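Local coordinates for putative MCP-type signal transduction protein (Campylobacter jejuni subsp. jejuni serotype O:2, PDB 4WY9) that probably senses chemical signals through a tandem-PAS periplasmic domain, serving as a transducer-like chemoreceptor that directs bacterial swimming, at residues A[23-27]-A[192-196]; A[79-83]-A[128-134]; A[137-143]-A[169-173]; A[203-207]-A[283-289]; A[241-245]-A[254-258]. All coordinates share one frame; numbering follows the deposited sequence. Where two conformers were deposited one is given.

Contact 1 (A[23-27]-A[192-196]); sequences YATQT and IATYL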
# COMPACT_ATOMS: atom_id res chain seq x y z
N TYR A 23 -4.72 13.62 -7.32
CA TYR A 23 -4.18 12.27 -7.25
C TYR A 23 -3.98 11.85 -5.79
O TYR A 23 -4.26 10.70 -5.43
CB TYR A 23 -2.87 12.18 -8.00
CG TYR A 23 -2.97 12.15 -9.51
CD1 TYR A 23 -3.90 11.38 -10.15
CD2 TYR A 23 -2.05 12.83 -10.30
CE1 TYR A 23 -3.97 11.31 -11.54
CE2 TYR A 23 -2.09 12.77 -11.67
CZ TYR A 23 -3.05 12.01 -12.29
OH TYR A 23 -3.07 11.97 -13.67
N ALA A 24 -3.49 12.78 -4.97
CA ALA A 24 -3.30 12.48 -3.54
C ALA A 24 -4.62 12.15 -2.86
O ALA A 24 -4.71 11.18 -2.10
CB ALA A 24 -2.62 13.62 -2.82
N THR A 25 -5.65 12.96 -3.13
CA THR A 25 -6.93 12.76 -2.52
C THR A 25 -7.51 11.38 -2.87
O THR A 25 -8.04 10.66 -2.01
CB THR A 25 -7.93 13.87 -2.96
OG1 THR A 25 -7.45 15.11 -2.44
CG2 THR A 25 -9.34 13.60 -2.44
N GLN A 26 -7.42 11.01 -4.13
CA GLN A 26 -7.94 9.74 -4.58
C GLN A 26 -7.18 8.59 -3.93
O GLN A 26 -7.79 7.63 -3.46
CB GLN A 26 -7.84 9.63 -6.09
CG GLN A 26 -8.49 8.37 -6.62
CD GLN A 26 -8.66 8.40 -8.16
OE1 GLN A 26 -8.28 9.38 -8.81
NE2 GLN A 26 -9.16 7.34 -8.71
N THR A 27 -5.87 8.70 -3.86
CA THR A 27 -5.04 7.66 -3.26
C THR A 27 -5.30 7.52 -1.76
O THR A 27 -5.45 6.40 -1.23
CB THR A 27 -3.57 7.94 -3.51
OG1 THR A 27 -3.37 8.18 -4.92
CG2 THR A 27 -2.67 6.83 -3.06
N ILE A 192 -3.48 1.38 -8.70
CA ILE A 192 -3.33 2.82 -8.53
C ILE A 192 -2.77 3.41 -9.82
O ILE A 192 -3.18 4.49 -10.25
CB ILE A 192 -2.40 3.16 -7.34
CG1 ILE A 192 -2.89 2.47 -6.06
CG2 ILE A 192 -2.27 4.67 -7.14
CD1 ILE A 192 -4.27 2.87 -5.69
N ALA A 193 -1.84 2.70 -10.44
CA ALA A 193 -1.25 3.14 -11.70
C ALA A 193 -2.31 3.31 -12.79
O ALA A 193 -2.15 4.13 -13.69
CB ALA A 193 -0.17 2.18 -12.14
N THR A 194 -3.39 2.54 -12.72
CA THR A 194 -4.49 2.67 -13.66
C THR A 194 -4.95 4.11 -13.80
O THR A 194 -5.25 4.56 -14.91
CB THR A 194 -5.68 1.77 -13.26
OG1 THR A 194 -5.30 0.41 -13.46
CG2 THR A 194 -6.91 2.03 -14.10
N TYR A 195 -5.02 4.85 -12.70
CA TYR A 195 -5.38 6.26 -12.81
C TYR A 195 -4.16 7.18 -12.79
O TYR A 195 -4.11 8.18 -13.52
CB TYR A 195 -6.41 6.69 -11.76
CG TYR A 195 -6.01 6.62 -10.30
CD1 TYR A 195 -5.31 7.64 -9.69
CD2 TYR A 195 -6.41 5.54 -9.51
CE1 TYR A 195 -4.97 7.60 -8.36
CE2 TYR A 195 -6.06 5.48 -8.17
CZ TYR A 195 -5.38 6.52 -7.58
OH TYR A 195 -5.05 6.42 -6.25
N LEU A 196 -3.13 6.86 -12.00
CA LEU A 196 -2.01 7.77 -11.87
C LEU A 196 -1.22 7.89 -13.16
O LEU A 196 -0.65 8.94 -13.44
CB LEU A 196 -1.11 7.37 -10.70
CG LEU A 196 0.01 8.34 -10.38
CD1 LEU A 196 -0.53 9.69 -10.02
CD2 LEU A 196 0.92 7.79 -9.31
O HOH W 1 -4.80 10.39 -14.96

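Contact 2 (A[79-83]-A[128-134]); sequences TYLYL and IANLQVV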
# COMPACT_ATOMS: atom_id res chain seq x y z
N THR A 79 -6.20 -10.70 0.77
CA THR A 79 -6.54 -10.59 2.17
C THR A 79 -5.96 -11.81 2.85
O THR A 79 -5.96 -12.90 2.28
CB THR A 79 -8.09 -10.52 2.37
OG1 THR A 79 -8.58 -9.24 1.84
CG2 THR A 79 -8.47 -10.69 3.82
N TYR A 80 -5.41 -11.64 4.04
CA TYR A 80 -4.82 -12.78 4.76
C TYR A 80 -5.05 -12.74 6.24
O TYR A 80 -5.02 -11.68 6.87
CB TYR A 80 -3.32 -12.90 4.47
CG TYR A 80 -2.57 -11.59 4.55
CD1 TYR A 80 -2.04 -11.12 5.76
CD2 TYR A 80 -2.38 -10.81 3.41
CE1 TYR A 80 -1.35 -9.95 5.81
CE2 TYR A 80 -1.70 -9.60 3.47
CZ TYR A 80 -1.19 -9.18 4.67
OH TYR A 80 -0.49 -7.97 4.74
N LEU A 81 -5.26 -13.93 6.81
CA LEU A 81 -5.27 -14.15 8.24
C LEU A 81 -4.17 -15.12 8.58
O LEU A 81 -4.20 -16.28 8.17
CB LEU A 81 -6.61 -14.68 8.74
CG LEU A 81 -6.65 -14.95 10.24
CD1 LEU A 81 -6.47 -13.69 11.06
CD2 LEU A 81 -7.96 -15.61 10.63
N TYR A 82 -3.18 -14.65 9.34
CA TYR A 82 -2.08 -15.46 9.83
C TYR A 82 -2.37 -15.75 11.30
O TYR A 82 -2.56 -14.82 12.08
CB TYR A 82 -0.76 -14.72 9.64
CG TYR A 82 0.46 -15.30 10.30
CD1 TYR A 82 0.67 -16.67 10.41
CD2 TYR A 82 1.44 -14.46 10.81
CE1 TYR A 82 1.80 -17.18 11.03
CE2 TYR A 82 2.56 -14.95 11.42
CZ TYR A 82 2.74 -16.30 11.55
OH TYR A 82 3.89 -16.77 12.15
N LEU A 83 -2.45 -17.02 11.70
CA LEU A 83 -2.60 -17.38 13.10
C LEU A 83 -1.33 -18.07 13.59
O LEU A 83 -0.86 -19.01 12.95
CB LEU A 83 -3.79 -18.29 13.31
CG LEU A 83 -5.16 -17.68 12.96
CD1 LEU A 83 -6.26 -18.69 13.18
CD2 LEU A 83 -5.45 -16.45 13.75
N ILE A 128 3.86 -14.21 3.25
CA ILE A 128 2.93 -13.47 4.08
C ILE A 128 3.44 -13.40 5.53
O ILE A 128 3.48 -12.33 6.14
CB ILE A 128 1.53 -14.09 4.04
CG1 ILE A 128 0.94 -14.05 2.63
CG2 ILE A 128 0.60 -13.37 5.04
CD1 ILE A 128 0.79 -12.68 2.06
N ALA A 129 3.83 -14.53 6.08
CA ALA A 129 4.27 -14.59 7.45
C ALA A 129 5.52 -13.77 7.69
O ALA A 129 5.73 -13.27 8.79
CB ALA A 129 4.48 -16.04 7.89
N ASN A 130 6.34 -13.63 6.67
CA ASN A 130 7.60 -12.91 6.78
C ASN A 130 7.55 -11.43 6.39
O ASN A 130 8.56 -10.75 6.41
CB ASN A 130 8.67 -13.65 5.96
CG ASN A 130 9.06 -15.01 6.55
OD1 ASN A 130 8.97 -15.21 7.76
ND2 ASN A 130 9.41 -15.94 5.71
N LEU A 131 6.34 -10.92 6.09
CA LEU A 131 6.20 -9.50 5.81
C LEU A 131 6.70 -8.67 6.98
O LEU A 131 6.50 -9.03 8.15
CB LEU A 131 4.76 -9.15 5.55
CG LEU A 131 4.11 -9.60 4.26
CD1 LEU A 131 2.61 -9.34 4.32
CD2 LEU A 131 4.72 -8.91 3.06
N GLN A 132 7.33 -7.54 6.67
CA GLN A 132 7.78 -6.64 7.73
C GLN A 132 6.64 -6.19 8.67
O GLN A 132 6.82 -6.14 9.86
CB GLN A 132 8.49 -5.42 7.16
CG GLN A 132 9.22 -4.60 8.19
CD GLN A 132 10.37 -5.37 8.83
OE1 GLN A 132 11.21 -5.91 8.14
NE2 GLN A 132 10.38 -5.43 10.12
N VAL A 133 5.46 -5.89 8.11
CA VAL A 133 4.37 -5.46 8.98
C VAL A 133 3.97 -6.58 9.94
O VAL A 133 3.61 -6.30 11.09
CB VAL A 133 3.11 -4.94 8.20
CG1 VAL A 133 3.37 -3.59 7.54
CG2 VAL A 133 2.56 -5.94 7.21
N VAL A 134 4.01 -7.82 9.47
CA VAL A 134 3.67 -8.96 10.31
C VAL A 134 4.70 -9.12 11.42
O VAL A 134 4.36 -9.31 12.59
CB VAL A 134 3.54 -10.26 9.51
CG1 VAL A 134 3.44 -11.45 10.41
CG2 VAL A 134 2.35 -10.16 8.55

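Contact 3 (A[137-143]-A[169-173]); sequences ILKKAKY and AIPIF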
# COMPACT_ATOMS: atom_id res chain seq x y z
N ILE A 137 4.31 -6.39 14.02
CA ILE A 137 3.17 -6.64 14.90
C ILE A 137 3.54 -7.68 15.96
O ILE A 137 3.27 -7.48 17.15
CB ILE A 137 1.94 -7.10 14.08
CG1 ILE A 137 1.36 -5.92 13.33
CG2 ILE A 137 0.87 -7.69 15.00
CD1 ILE A 137 0.33 -6.24 12.29
N LEU A 138 4.11 -8.80 15.53
CA LEU A 138 4.44 -9.88 16.49
C LEU A 138 5.37 -9.36 17.56
O LEU A 138 5.25 -9.74 18.74
CB LEU A 138 5.08 -11.07 15.77
CG LEU A 138 4.20 -11.79 14.76
CD1 LEU A 138 4.81 -13.03 14.26
CD2 LEU A 138 2.80 -12.05 15.23
N LYS A 139 6.31 -8.49 17.18
CA LYS A 139 7.31 -7.98 18.13
C LYS A 139 6.78 -6.86 19.02
O LYS A 139 7.18 -6.77 20.19
CB LYS A 139 8.56 -7.51 17.33
CG LYS A 139 9.66 -6.85 18.17
CD LYS A 139 10.42 -7.89 18.93
CE LYS A 139 11.44 -7.28 19.90
NZ LYS A 139 10.74 -6.48 20.97
N LYS A 140 5.94 -5.96 18.47
CA LYS A 140 5.64 -4.70 19.13
C LYS A 140 4.20 -4.46 19.53
O LYS A 140 3.92 -3.61 20.37
CB LYS A 140 6.07 -3.53 18.22
CG LYS A 140 7.48 -3.62 17.72
CD LYS A 140 7.93 -2.38 17.04
CE LYS A 140 7.13 -2.00 15.85
NZ LYS A 140 7.81 -0.84 15.17
N ALA A 141 3.26 -5.16 18.91
CA ALA A 141 1.86 -4.84 19.13
C ALA A 141 1.43 -5.15 20.56
O ALA A 141 1.80 -6.19 21.12
CB ALA A 141 0.95 -5.56 18.14
N LYS A 142 0.65 -4.25 21.14
CA LYS A 142 0.14 -4.38 22.50
C LYS A 142 -1.35 -4.14 22.54
O LYS A 142 -1.85 -3.24 21.85
CB LYS A 142 0.83 -3.40 23.43
CG LYS A 142 2.33 -3.66 23.55
CD LYS A 142 3.06 -2.56 24.26
CE LYS A 142 4.56 -2.83 24.23
NZ LYS A 142 5.08 -2.77 22.83
N TYR A 143 -2.08 -4.94 23.30
CA TYR A 143 -3.51 -4.78 23.40
C TYR A 143 -3.86 -3.42 23.96
O TYR A 143 -3.24 -2.95 24.91
CB TYR A 143 -4.12 -5.86 24.25
CG TYR A 143 -5.64 -5.82 24.28
CD1 TYR A 143 -6.37 -6.01 23.13
CD2 TYR A 143 -6.35 -5.56 25.46
CE1 TYR A 143 -7.74 -5.98 23.13
CE2 TYR A 143 -7.73 -5.53 25.46
CZ TYR A 143 -8.43 -5.75 24.29
OH TYR A 143 -9.80 -5.69 24.27
N ALA A 169 -1.90 -4.05 7.87
CA ALA A 169 -2.17 -5.16 8.78
C ALA A 169 -2.43 -4.73 10.20
O ALA A 169 -1.95 -3.68 10.66
CB ALA A 169 -1.01 -6.16 8.74
N ILE A 170 -3.21 -5.54 10.92
CA ILE A 170 -3.61 -5.26 12.29
C ILE A 170 -3.54 -6.55 13.11
O ILE A 170 -3.94 -7.62 12.62
CB ILE A 170 -5.04 -4.68 12.34
CG1 ILE A 170 -5.15 -3.43 11.48
CG2 ILE A 170 -5.50 -4.39 13.75
CD1 ILE A 170 -6.54 -2.86 11.41
N PRO A 171 -3.04 -6.49 14.36
CA PRO A 171 -3.04 -7.67 15.25
C PRO A 171 -4.42 -8.10 15.66
O PRO A 171 -5.34 -7.28 15.72
CB PRO A 171 -2.27 -7.19 16.47
CG PRO A 171 -2.46 -5.70 16.47
CD PRO A 171 -2.42 -5.33 15.00
N ILE A 172 -4.54 -9.40 15.93
CA ILE A 172 -5.67 -10.06 16.59
C ILE A 172 -5.22 -10.47 17.98
O ILE A 172 -4.09 -10.92 18.14
CB ILE A 172 -6.15 -11.29 15.78
CG1 ILE A 172 -6.44 -10.91 14.33
CG2 ILE A 172 -7.39 -11.90 16.44
CD1 ILE A 172 -7.48 -9.82 14.20
N PHE A 173 -6.10 -10.30 18.98
CA PHE A 173 -5.74 -10.65 20.35
C PHE A 173 -6.70 -11.66 20.98
O PHE A 173 -7.88 -11.71 20.60
CB PHE A 173 -5.75 -9.39 21.24
CG PHE A 173 -4.78 -8.31 20.80
CD1 PHE A 173 -5.18 -7.33 19.90
CD2 PHE A 173 -3.50 -8.24 21.30
CE1 PHE A 173 -4.31 -6.33 19.50
CE2 PHE A 173 -2.62 -7.25 20.88
CZ PHE A 173 -3.03 -6.29 20.01

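Contact 4 (A[203-207]-A[283-289]); sequences KYDGE and VTAPKYS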
# COMPACT_ATOMS: atom_id res chain seq x y z
N LYS A 203 -0.70 15.64 -19.39
CA LYS A 203 -0.94 17.01 -19.84
C LYS A 203 0.26 17.59 -20.53
O LYS A 203 0.10 18.40 -21.45
CB LYS A 203 -1.36 17.89 -18.68
CG LYS A 203 -1.80 19.28 -19.10
CD LYS A 203 -2.32 20.07 -17.93
CE LYS A 203 -2.75 21.45 -18.40
NZ LYS A 203 -4.00 21.33 -19.16
N TYR A 204 1.45 17.22 -20.11
CA TYR A 204 2.66 17.78 -20.68
C TYR A 204 3.56 16.69 -21.25
O TYR A 204 3.64 15.58 -20.70
CB TYR A 204 3.45 18.56 -19.63
CG TYR A 204 2.66 19.66 -19.01
CD1 TYR A 204 2.51 20.87 -19.65
CD2 TYR A 204 2.06 19.53 -17.75
CE1 TYR A 204 1.77 21.87 -19.12
CE2 TYR A 204 1.34 20.56 -17.19
CZ TYR A 204 1.18 21.74 -17.88
OH TYR A 204 0.44 22.77 -17.35
N ASP A 205 4.27 17.02 -22.31
CA ASP A 205 5.27 16.12 -22.86
C ASP A 205 6.32 15.84 -21.78
O ASP A 205 6.91 16.77 -21.23
CB ASP A 205 5.92 16.77 -24.09
CG ASP A 205 4.93 17.01 -25.22
OD1 ASP A 205 3.75 17.15 -24.99
OD2 ASP A 205 5.36 16.99 -26.38
N GLY A 206 6.58 14.57 -21.51
CA GLY A 206 7.57 14.22 -20.54
C GLY A 206 7.15 14.35 -19.11
O GLY A 206 7.97 14.18 -18.19
N GLU A 207 5.87 14.63 -18.86
CA GLU A 207 5.34 14.70 -17.51
C GLU A 207 5.58 13.38 -16.77
O GLU A 207 5.32 12.32 -17.32
CB GLU A 207 3.85 15.02 -17.53
CG GLU A 207 3.13 14.88 -16.22
CD GLU A 207 1.67 15.24 -16.30
OE1 GLU A 207 1.23 15.77 -17.34
OE2 GLU A 207 0.93 14.98 -15.30
N VAL A 283 4.42 15.26 -9.24
CA VAL A 283 4.12 15.40 -10.66
C VAL A 283 5.00 16.49 -11.25
O VAL A 283 5.13 17.58 -10.66
CB VAL A 283 2.63 15.71 -10.94
CG1 VAL A 283 2.39 15.87 -12.43
CG2 VAL A 283 1.76 14.60 -10.41
N THR A 284 5.62 16.20 -12.39
CA THR A 284 6.50 17.14 -13.04
C THR A 284 5.98 17.61 -14.39
O THR A 284 5.14 16.95 -15.04
CB THR A 284 7.87 16.55 -13.27
OG1 THR A 284 7.80 15.58 -14.30
CG2 THR A 284 8.44 15.97 -12.01
N ALA A 285 6.51 18.76 -14.82
CA ALA A 285 6.35 19.29 -16.17
C ALA A 285 7.70 19.83 -16.61
O ALA A 285 8.17 20.81 -16.05
CB ALA A 285 5.29 20.38 -16.21
N PRO A 286 8.36 19.17 -17.59
CA PRO A 286 9.61 19.77 -18.12
C PRO A 286 9.38 21.19 -18.57
O PRO A 286 8.40 21.47 -19.27
CB PRO A 286 9.99 18.85 -19.29
CG PRO A 286 9.37 17.54 -18.91
CD PRO A 286 8.06 17.90 -18.26
N LYS A 287 10.29 22.09 -18.22
CA LYS A 287 10.10 23.51 -18.56
C LYS A 287 10.02 23.71 -20.05
O LYS A 287 9.24 24.50 -20.57
CB LYS A 287 11.18 24.37 -17.93
CG LYS A 287 11.13 24.41 -16.43
CD LYS A 287 12.28 25.10 -15.79
CE LYS A 287 12.28 25.06 -14.31
NZ LYS A 287 13.48 25.49 -13.67
N TYR A 288 10.83 22.97 -20.80
CA TYR A 288 10.82 23.11 -22.26
C TYR A 288 9.44 22.70 -22.82
O TYR A 288 8.94 23.33 -23.76
CB TYR A 288 11.91 22.25 -22.89
CG TYR A 288 12.06 22.50 -24.34
CD1 TYR A 288 12.91 23.51 -24.82
CD2 TYR A 288 11.34 21.76 -25.29
CE1 TYR A 288 13.02 23.76 -26.16
CE2 TYR A 288 11.45 22.02 -26.65
CZ TYR A 288 12.30 23.00 -27.08
OH TYR A 288 12.44 23.29 -28.44
N SER A 289 8.80 21.68 -22.20
CA SER A 289 7.49 21.24 -22.67
C SER A 289 6.42 22.28 -22.39
O SER A 289 5.46 22.43 -23.13
CB SER A 289 7.13 19.93 -21.98
OG SER A 289 8.08 18.94 -22.27
O HOH W 2 3.78 19.71 -23.33

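Contact 5 (A[241-245]-A[254-258]); sequences QETYK and VFNYI. With ACT (acetate ion), chain B.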
# COMPACT_ATOMS: atom_id res chain seq x y z
N GLN A 241 17.16 18.40 -4.69
CA GLN A 241 17.17 18.28 -3.26
C GLN A 241 16.08 19.07 -2.54
O GLN A 241 15.59 18.65 -1.50
CB GLN A 241 18.54 18.67 -2.71
CG GLN A 241 19.66 17.78 -3.20
CD GLN A 241 19.47 16.33 -2.86
OE1 GLN A 241 19.01 16.00 -1.77
NE2 GLN A 241 19.82 15.46 -3.77
N GLU A 242 15.71 20.23 -3.08
CA GLU A 242 14.65 21.02 -2.46
C GLU A 242 13.34 20.22 -2.43
O GLU A 242 12.59 20.26 -1.44
CB GLU A 242 14.43 22.33 -3.19
CG GLU A 242 13.48 23.24 -2.46
CD GLU A 242 13.30 24.59 -3.15
OE1 GLU A 242 13.81 24.74 -4.29
OE2 GLU A 242 12.61 25.45 -2.56
N THR A 243 13.06 19.55 -3.53
CA THR A 243 11.85 18.73 -3.63
C THR A 243 11.91 17.59 -2.63
O THR A 243 10.90 17.27 -1.97
CB THR A 243 11.67 18.22 -5.07
OG1 THR A 243 11.53 19.35 -5.94
CG2 THR A 243 10.50 17.32 -5.20
N TYR A 244 13.08 16.95 -2.51
CA TYR A 244 13.21 15.84 -1.57
C TYR A 244 13.00 16.27 -0.13
O TYR A 244 12.48 15.50 0.69
CB TYR A 244 14.59 15.18 -1.69
CG TYR A 244 14.90 14.61 -3.03
CD1 TYR A 244 13.89 14.30 -3.93
CD2 TYR A 244 16.21 14.37 -3.42
CE1 TYR A 244 14.16 13.77 -5.15
CE2 TYR A 244 16.50 13.84 -4.64
CZ TYR A 244 15.48 13.56 -5.52
OH TYR A 244 15.75 13.05 -6.75
N LYS A 245 13.43 17.48 0.20
CA LYS A 245 13.22 18.00 1.54
C LYS A 245 11.72 18.11 1.85
O LYS A 245 11.28 17.75 2.94
CB LYS A 245 13.90 19.36 1.74
CG LYS A 245 15.28 19.28 2.32
CD LYS A 245 15.54 20.39 3.32
CE LYS A 245 15.48 21.75 2.66
NZ LYS A 245 16.04 22.81 3.57
N VAL A 254 5.48 23.61 -4.79
CA VAL A 254 5.91 23.50 -6.17
C VAL A 254 7.29 24.08 -6.33
O VAL A 254 7.55 25.21 -5.92
CB VAL A 254 4.92 24.20 -7.15
CG1 VAL A 254 5.30 23.75 -8.59
CG2 VAL A 254 3.50 23.82 -6.86
N PHE A 255 8.16 23.32 -6.96
CA PHE A 255 9.58 23.56 -6.96
C PHE A 255 10.18 23.49 -8.35
O PHE A 255 9.67 22.79 -9.22
CB PHE A 255 10.29 22.52 -6.06
CG PHE A 255 9.73 22.44 -4.69
CD1 PHE A 255 10.05 23.36 -3.74
CD2 PHE A 255 8.80 21.46 -4.38
CE1 PHE A 255 9.50 23.32 -2.48
CE2 PHE A 255 8.24 21.40 -3.12
CZ PHE A 255 8.60 22.32 -2.16
N ASN A 256 11.29 24.17 -8.54
CA ASN A 256 12.19 23.86 -9.63
C ASN A 256 12.83 22.52 -9.33
O ASN A 256 13.25 22.27 -8.19
CB ASN A 256 13.24 24.95 -9.81
CG ASN A 256 12.69 26.21 -10.49
OD1 ASN A 256 11.49 26.50 -10.49
ND2 ASN A 256 13.57 27.00 -11.01
N TYR A 257 12.93 21.65 -10.31
CA TYR A 257 13.36 20.27 -10.09
C TYR A 257 14.03 19.71 -11.32
O TYR A 257 13.51 19.80 -12.40
CB TYR A 257 12.11 19.43 -9.77
CG TYR A 257 12.34 17.94 -9.58
CD1 TYR A 257 12.91 17.45 -8.42
CD2 TYR A 257 11.96 17.02 -10.56
CE1 TYR A 257 13.12 16.11 -8.24
CE2 TYR A 257 12.16 15.66 -10.38
CZ TYR A 257 12.75 15.22 -9.22
OH TYR A 257 12.98 13.88 -9.04
N ILE A 258 15.19 19.09 -11.13
CA ILE A 258 15.87 18.41 -12.21
C ILE A 258 15.63 16.92 -12.06
O ILE A 258 16.08 16.32 -11.09
CB ILE A 258 17.38 18.71 -12.25
CG1 ILE A 258 17.59 20.21 -12.45
CG2 ILE A 258 18.04 17.90 -13.34
CD1 ILE A 258 19.04 20.60 -12.47
C ACT B . 12.07 11.57 -11.37
O ACT B . 12.29 10.60 -12.15
OXT ACT B . 12.98 12.43 -11.21
CH3 ACT B . 10.78 11.66 -10.62
O HOH W 3 12.25 25.78 -6.33
O HOH W 4 15.23 23.68 -6.60
O HOH W 5 14.08 20.46 -6.30

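Contact 1 (A[23-27]-A[192-196])
A chi1 of 63° sets CG of Tyr195 between its own backbone N and carbonyl carbon and swings the ring out toward the neighbouring helix, where Gln26, its CG lying opposite the backbone N and its chain extended, slides past in the reverse direction. The two flat groups therefore stack: amide and ring planes are 9° apart, with Gln26 NE2 3.4 Å from Tyr195 CD2. Ile192 O covers the opposite face of the ring, above its centre. A glutamine suits this exposed place because its amide can lie flat on the ring while remaining polar. Helix 190-196, which follows strand 179-188 of the first, Cache-type sheet, here runs nearly antiparallel to the long N-terminal helix 8-51, at 158° between the short segments, so the contact ties the middle of the tandem-PAS domain to its helical spine. At the edge of its ring, Tyr195 OH donates to Thr27 OG1 at 2.8 Å, and that hydroxyl in turn donates a hydrogen bond to Tyr23 O at 2.7 Å. Thr27 N reaches the same carbonyl oxygen from the other face of its plane, so two bonds grip it. Leu196 lays CD1 over one face of the Tyr23 ring, 3.5 Å from the centroid. Tyr23 OH is hydrogen-bonded to Arg209 and to water 1, 2.7 Å away, and this water donates to Tyr195 O.

Contact 2 (A[79-83]-A[128-134])
In the first PDC sensor module, a PAS-like Cache fold, the central antiparallel sheet is covered on one face by helices 126-129 and 132-140, and Tyr80 and Tyr82 of strand 78-83 carry that packing. Alternation along the strand points both tyrosines at this cover, while Thr79 and Leu81 serve the other face, against helix 59-70. Across the contact there are no hydrogen bonds; aromatic faces and edges meet aliphatic methyl groups. Ile128 sets CG2 over one face of the Tyr80 ring, nearer the rim than the centre and 3.5 Å from Tyr80 CD1, and its other arm places Ile128 CD1 3.9 Å from Tyr80 CD2, so a beta-branched residue grips the ring at two points. Tyr82, its CG turned away from the backbone N (chi1 170°), meets two neighbours in different ways. Ala129 CB lies over its face, 4.1 Å from CZ, where a single methyl lets the backbone of helix 126-129 come close; Val134 CG1 approaches at the ring edge, 3.6 Å from CD2. Between the two helices the chain turns at Leu131, the N-cap residue of helix 132-140, whose N bonds back to Ile128 O at 3.2 Å. The buried phenol of Tyr80 is satisfied by Asn167 of strand 163-173, and Leu131 comes at it from the opposite direction, bringing CD1 to 3.4 Å from Tyr80 OH.

Contact 3 (A[137-143]-A[169-173])
Lys142 NZ donates to Lys140 O at 2.8 Å, folding the lysine back over the C-terminal end of helix 132-140, where a positive charge would probably be welcome. The backbone of the same residue meets the sheet, its carbonyl carbon C lying 3.7 Å from Phe173 CZ. Tyr143 follows, with CG opposite its backbone N (chi1 -174°), which carries the ring past Phe173 in an edge-to-face (T-shaped) pair: the planes stand at 66°, and Tyr143 CD1 comes down on the Phe173 face 3.6 Å from Phe173 CG. Tyr143 CA covers the Phe173 face too, so backbone and ring share one aromatic platform. Further back, Ile137 puts its two arms to separate uses. CG2 packs 3.5 Å from Pro171 CB, and CD1 reaches Ala169 CB at 3.8 Å, where the small alanine lets the longer arm lie close to the strand. Ala141 CB then fits against Pro171 CG at 3.8 Å, just where the chain leaves the helix. Ala169, Pro171 and Phe173 all face this cover, whereas Ile170 and Ile172 turn to helix 8-51. Such alternation belongs to a strand buried on both faces, as here in the central sheet of a PAS-like Cache module.

Contact 4 (A[203-207]-A[283-289])
The Tyr204 ring stands between two aliphatic groups: Ala285 CB lies over one face, 3.7 Å from Tyr204 CD2, and CG of the adjacent Lys203 covers the other. Alanine suits the place: its short methyl lets the strand backbone come close to the ring. Glu207 is oriented quite differently. Its extended side chain runs back toward the start of its own loop, and OE1 accepts from Lys203 N at 2.8 Å, on the syn side, and from Tyr204 N at 3.1 Å, nearly along the C-O direction; two backbone donors thus fix the carboxylate. On its way Glu207 lies across Thr284, whose buried carbonyl O has no hydrogen-bond partner in the model; Glu207 CG lies 3.1 Å from it and Glu207 CA 3.3 Å, the latter as a CA-H...O contact. Ser289, from the first turn of helix 287-291, donates OG to Asp205 O at 2.7 Å, the C=O...OG angle being 130°. Pro286 brings CD to 3.4 Å from that same Asp205 O, setting its ring carbons against the turn where the strand passes into the helix. Water 2 joins the segments once more, accepting from Asp205 N and donating to Ser289 O. Glu207 N closes on Tyr204 O at 3.0 Å, and Gly206 supplies the positive phi (78°) of the third position: a classic type II beta turn, leading into strand 209-213 beside the last strand of the second PAS-like sheet.

Contact 5 (A[241-245]-A[254-258])
Helix 241-249 lies over strand 253-258, an outermost strand of the five-stranded sheet of the second PAS-like module, and the contact runs from a watery rim at Glu242 to an acetate site beyond Tyr257. The short helix and strand segments make an angle of 132°. At the rim, Phe255 turns one ring face to the helix backbone, where Thr243 CA and Glu242 O cover it. Glu242, extended, crosses the ring at a slant, its carboxylate tilted 57° to the ring and OE2 3.5 Å from Phe255 CD1. An exposed glutamate suits this position, for its CG packs beside the ring at CD1 while OE1 accepts a hydrogen bond from water 3 at 2.8 Å; the water in turn accepts from Asn256 N at 2.9 Å. Water 5 accepts from Thr243 N at 3.1 Å, a backbone N-H in the first turn of the helix, and lies beside Asn256 O. Deeper in, Thr243 has OG1 opposite its carbonyl carbon (chi1 -61°), which wedges the hydroxyl between two aromatic residues, 3.4 Å from Phe255 CB and 3.4 Å from Tyr257 CD1. Tyr244 crosses Tyr257 at about a right angle, with Tyr244 CE1 4.0 Å from Tyr257 CE1, and its own phenol is held by Asn235 O. Tyr257 OH donates to acetate OXT at 2.6 Å. Ser260 and His221 also bond to this ion, probably taken from the crystallisation liquor; the polar site probably corresponds to the region where related PAS-like Cache modules bind ligands, though acetate here need not be one.

Contacts 2 and 3 share helix 132-140 and one sheet of the first sensor module. They touch directly, Val133 against Ala169 and Tyr82 against Leu138, and both are largely buried and apolar across the interface. Contacts 4 and 5 meet in the second module through Thr284 and Tyr257, 36 to 44 Å from the first pair, centre to centre; there hydroxyls, backbone carbonyls and waters do more of the work, and contact 5 opens to solvent at one edge. Contact 1 lies between the modules, partly buried, and joins its helices by hydroxyl bonds and stacking. It reaches contact 4 through Tyr23 and Val283 but stays about 14 Å, nearest atoms, from contact 3.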